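Local coordinates for carboxypeptidase A (Helicoverpa armigera, PDB 1JQG), which is the proenzyme of a zinc-dependent metallocarboxypeptidase that, once activated, probably removes C-terminal residues from peptides in the insect mid-gut, at residues D119-Y124 and D222-T227. Sequence-based numbering, arbitrary orientation.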
loop_
_atom_site.group_PDB
_atom_site.type_symbol
_atom_site.label_atom_id
_atom_site.label_comp_id
_atom_site.label_asym_id
_atom_site.label_seq_id
_atom_site.Cartn_x
_atom_site.Cartn_y
_atom_site.Cartn_z
ATOM N N ASP A 119 -2.627 -19.371 -0.493
ATOM C CA ASP A 119 -3.458 -19.785 0.638
ATOM C C ASP A 119 -2.842 -19.415 1.993
ATOM O O ASP A 119 -3.270 -19.865 3.076
ATOM C CB ASP A 119 -3.726 -21.287 0.561
ATOM C CG ASP A 119 -2.440 -22.102 0.649
ATOM O OD1 ASP A 119 -2.573 -23.303 0.892
ATOM O OD2 ASP A 119 -1.320 -21.562 0.485
ATOM N N LYS A 120 -1.804 -18.564 1.964
ATOM C CA LYS A 120 -1.231 -18.065 3.202
ATOM C C LYS A 120 -0.403 -16.809 2.991
ATOM O O LYS A 120 -0.124 -16.472 1.852
ATOM C CB LYS A 120 -0.379 -19.143 3.885
ATOM C CG LYS A 120 0.938 -19.473 3.153
ATOM C CD LYS A 120 1.782 -20.370 4.039
ATOM C CE LYS A 120 3.205 -20.487 3.522
ATOM N NZ LYS A 120 4.022 -19.369 4.120
ATOM N N ILE A 121 -0.002 -16.141 4.060
ATOM C CA ILE A 121 0.781 -14.919 3.997
ATOM C C ILE A 121 2.248 -15.368 4.086
ATOM O O ILE A 121 2.629 -16.174 4.940
ATOM C CB ILE A 121 0.445 -13.932 5.122
ATOM C CG1 ILE A 121 -1.010 -13.429 5.056
ATOM C CG2 ILE A 121 1.304 -12.690 5.183
ATOM C CD1 ILE A 121 -1.372 -12.804 3.730
ATOM N N HIS A 122 3.077 -14.806 3.215
ATOM C CA HIS A 122 4.491 -15.149 3.175
ATOM C C HIS A 122 5.357 -14.056 3.794
ATOM O O HIS A 122 5.165 -12.859 3.571
ATOM C CB HIS A 122 4.918 -15.365 1.694
ATOM C CG HIS A 122 4.049 -16.366 0.994
ATOM N ND1 HIS A 122 4.173 -17.743 1.156
ATOM C CD2 HIS A 122 3.014 -16.176 0.137
ATOM C CE1 HIS A 122 3.246 -18.344 0.413
ATOM N NE2 HIS A 122 2.532 -17.417 -0.219
ATOM N N SER A 123 6.377 -14.450 4.529
ATOM C CA SER A 123 7.274 -13.524 5.197
ATOM C C SER A 123 8.281 -12.929 4.231
ATOM O O SER A 123 8.382 -13.317 3.052
ATOM C CB SER A 123 8.019 -14.235 6.339
ATOM O OG SER A 123 8.858 -15.242 5.812
ATOM N N TYR A 124 9.071 -11.963 4.739
ATOM C CA TYR A 124 10.049 -11.276 3.911
ATOM C C TYR A 124 11.059 -12.296 3.391
ATOM O O TYR A 124 11.450 -12.268 2.216
ATOM C CB TYR A 124 10.741 -10.162 4.728
ATOM C CG TYR A 124 12.150 -9.841 4.211
ATOM C CD1 TYR A 124 12.341 -9.137 3.024
ATOM C CD2 TYR A 124 13.265 -10.295 4.904
ATOM C CE1 TYR A 124 13.606 -8.893 2.535
ATOM C CE2 TYR A 124 14.538 -10.034 4.437
ATOM C CZ TYR A 124 14.708 -9.331 3.247
ATOM O OH TYR A 124 15.969 -9.092 2.766
ATOM N N ASP A 222 12.075 -4.080 6.826
ATOM C CA ASP A 222 12.196 -3.909 8.275
ATOM C C ASP A 222 10.849 -3.831 9.010
ATOM O O ASP A 222 10.637 -4.398 10.105
ATOM C CB ASP A 222 13.022 -2.644 8.583
ATOM C CG ASP A 222 14.453 -2.710 8.096
ATOM O OD1 ASP A 222 14.984 -3.792 7.741
ATOM O OD2 ASP A 222 15.138 -1.651 8.043
ATOM N N GLY A 223 9.917 -3.027 8.474
ATOM C CA GLY A 223 8.610 -2.867 9.100
ATOM C C GLY A 223 7.802 -4.152 8.975
ATOM O O GLY A 223 7.051 -4.559 9.857
ATOM N N TYR A 224 7.831 -4.748 7.782
ATOM C CA TYR A 224 7.116 -5.975 7.513
ATOM C C TYR A 224 7.537 -7.073 8.498
ATOM O O TYR A 224 6.675 -7.858 8.935
ATOM C CB TYR A 224 7.328 -6.411 6.052
ATOM C CG TYR A 224 6.434 -7.544 5.585
ATOM C CD1 TYR A 224 5.062 -7.470 5.782
ATOM C CD2 TYR A 224 6.925 -8.668 4.962
ATOM C CE1 TYR A 224 4.227 -8.480 5.366
ATOM C CE2 TYR A 224 6.101 -9.696 4.536
ATOM C CZ TYR A 224 4.747 -9.592 4.744
ATOM O OH TYR A 224 3.915 -10.600 4.341
ATOM N N VAL A 225 8.829 -7.146 8.793
ATOM C CA VAL A 225 9.339 -8.216 9.669
ATOM C C VAL A 225 8.864 -7.909 11.085
ATOM O O VAL A 225 8.503 -8.784 11.858
ATOM C CB VAL A 225 10.864 -8.351 9.576
ATOM C CG1 VAL A 225 11.568 -9.146 10.673
ATOM C CG2 VAL A 225 11.273 -8.976 8.233
ATOM N N HIS A 226 8.808 -6.620 11.415
ATOM C CA HIS A 226 8.415 -6.147 12.715
ATOM C C HIS A 226 6.936 -6.425 12.956
ATOM O O HIS A 226 6.519 -6.739 14.083
ATOM C CB HIS A 226 8.706 -4.645 12.840
ATOM C CG HIS A 226 8.478 -4.072 14.211
ATOM N ND1 HIS A 226 7.565 -3.054 14.477
ATOM C CD2 HIS A 226 9.058 -4.381 15.400
ATOM C CE1 HIS A 226 7.616 -2.760 15.766
ATOM N NE2 HIS A 226 8.478 -3.577 16.362
ATOM N N THR A 227 6.117 -6.306 11.919
ATOM C CA THR A 227 4.692 -6.584 12.024
ATOM C C THR A 227 4.398 -8.078 12.188
ATOM O O THR A 227 3.317 -8.422 12.668
ATOM C CB THR A 227 3.931 -6.057 10.793
ATOM O OG1 THR A 227 4.460 -6.674 9.619
ATOM C CG2 THR A 227 4.059 -4.547 10.627
#
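The ring of Tyr224 takes the carbonyl oxygen of His122 at its edge, near the ring plane, while the backbone of Ser123 and Tyr124 comes to it obliquely, with Tyr124 N 3.7 Å from Tyr224 CE2. Phe228, one turn further along helix 221-228, meets the Tyr224 ring edge-to-face. Val225 CG2 approaches the ring of Tyr124 obliquely and lies 3.7 Å from Tyr124 CB. Tyr224 CG stands anti to the backbone N (chi1 -170°), and the ring continues from there to the loop. There Tyr224 OH donates a hydrogen bond to His122 O, 2.7 Å long, with a C=O...O angle of 147° and the donor tilted 33° from the carbonyl plane. Ile121 CG2 lies 3.4 Å from the same Tyr224 OH, and Tyr124 CB touches Tyr224 CD2 at 4.1 Å. The imidazole of His122 leads away and bonds through NE2 to Ser117 O; Tyr124 OH reaches Ser155 O. A phenylalanine in place of Tyr224, lacking the hydroxyl, would probably leave His122 O without this partner and open a small gap beside Ile121 CG2. The contact thus joins the loop leading into helix 124-137, with Ser123 as N-cap, to helix 221-228 of the zinc carboxypeptidase fold, apart from the zinc site: one hydrogen bond from the hydroxyl ties loop backbone to helix, and Tyr124 CB packs on Tyr224 and Val225 beside it.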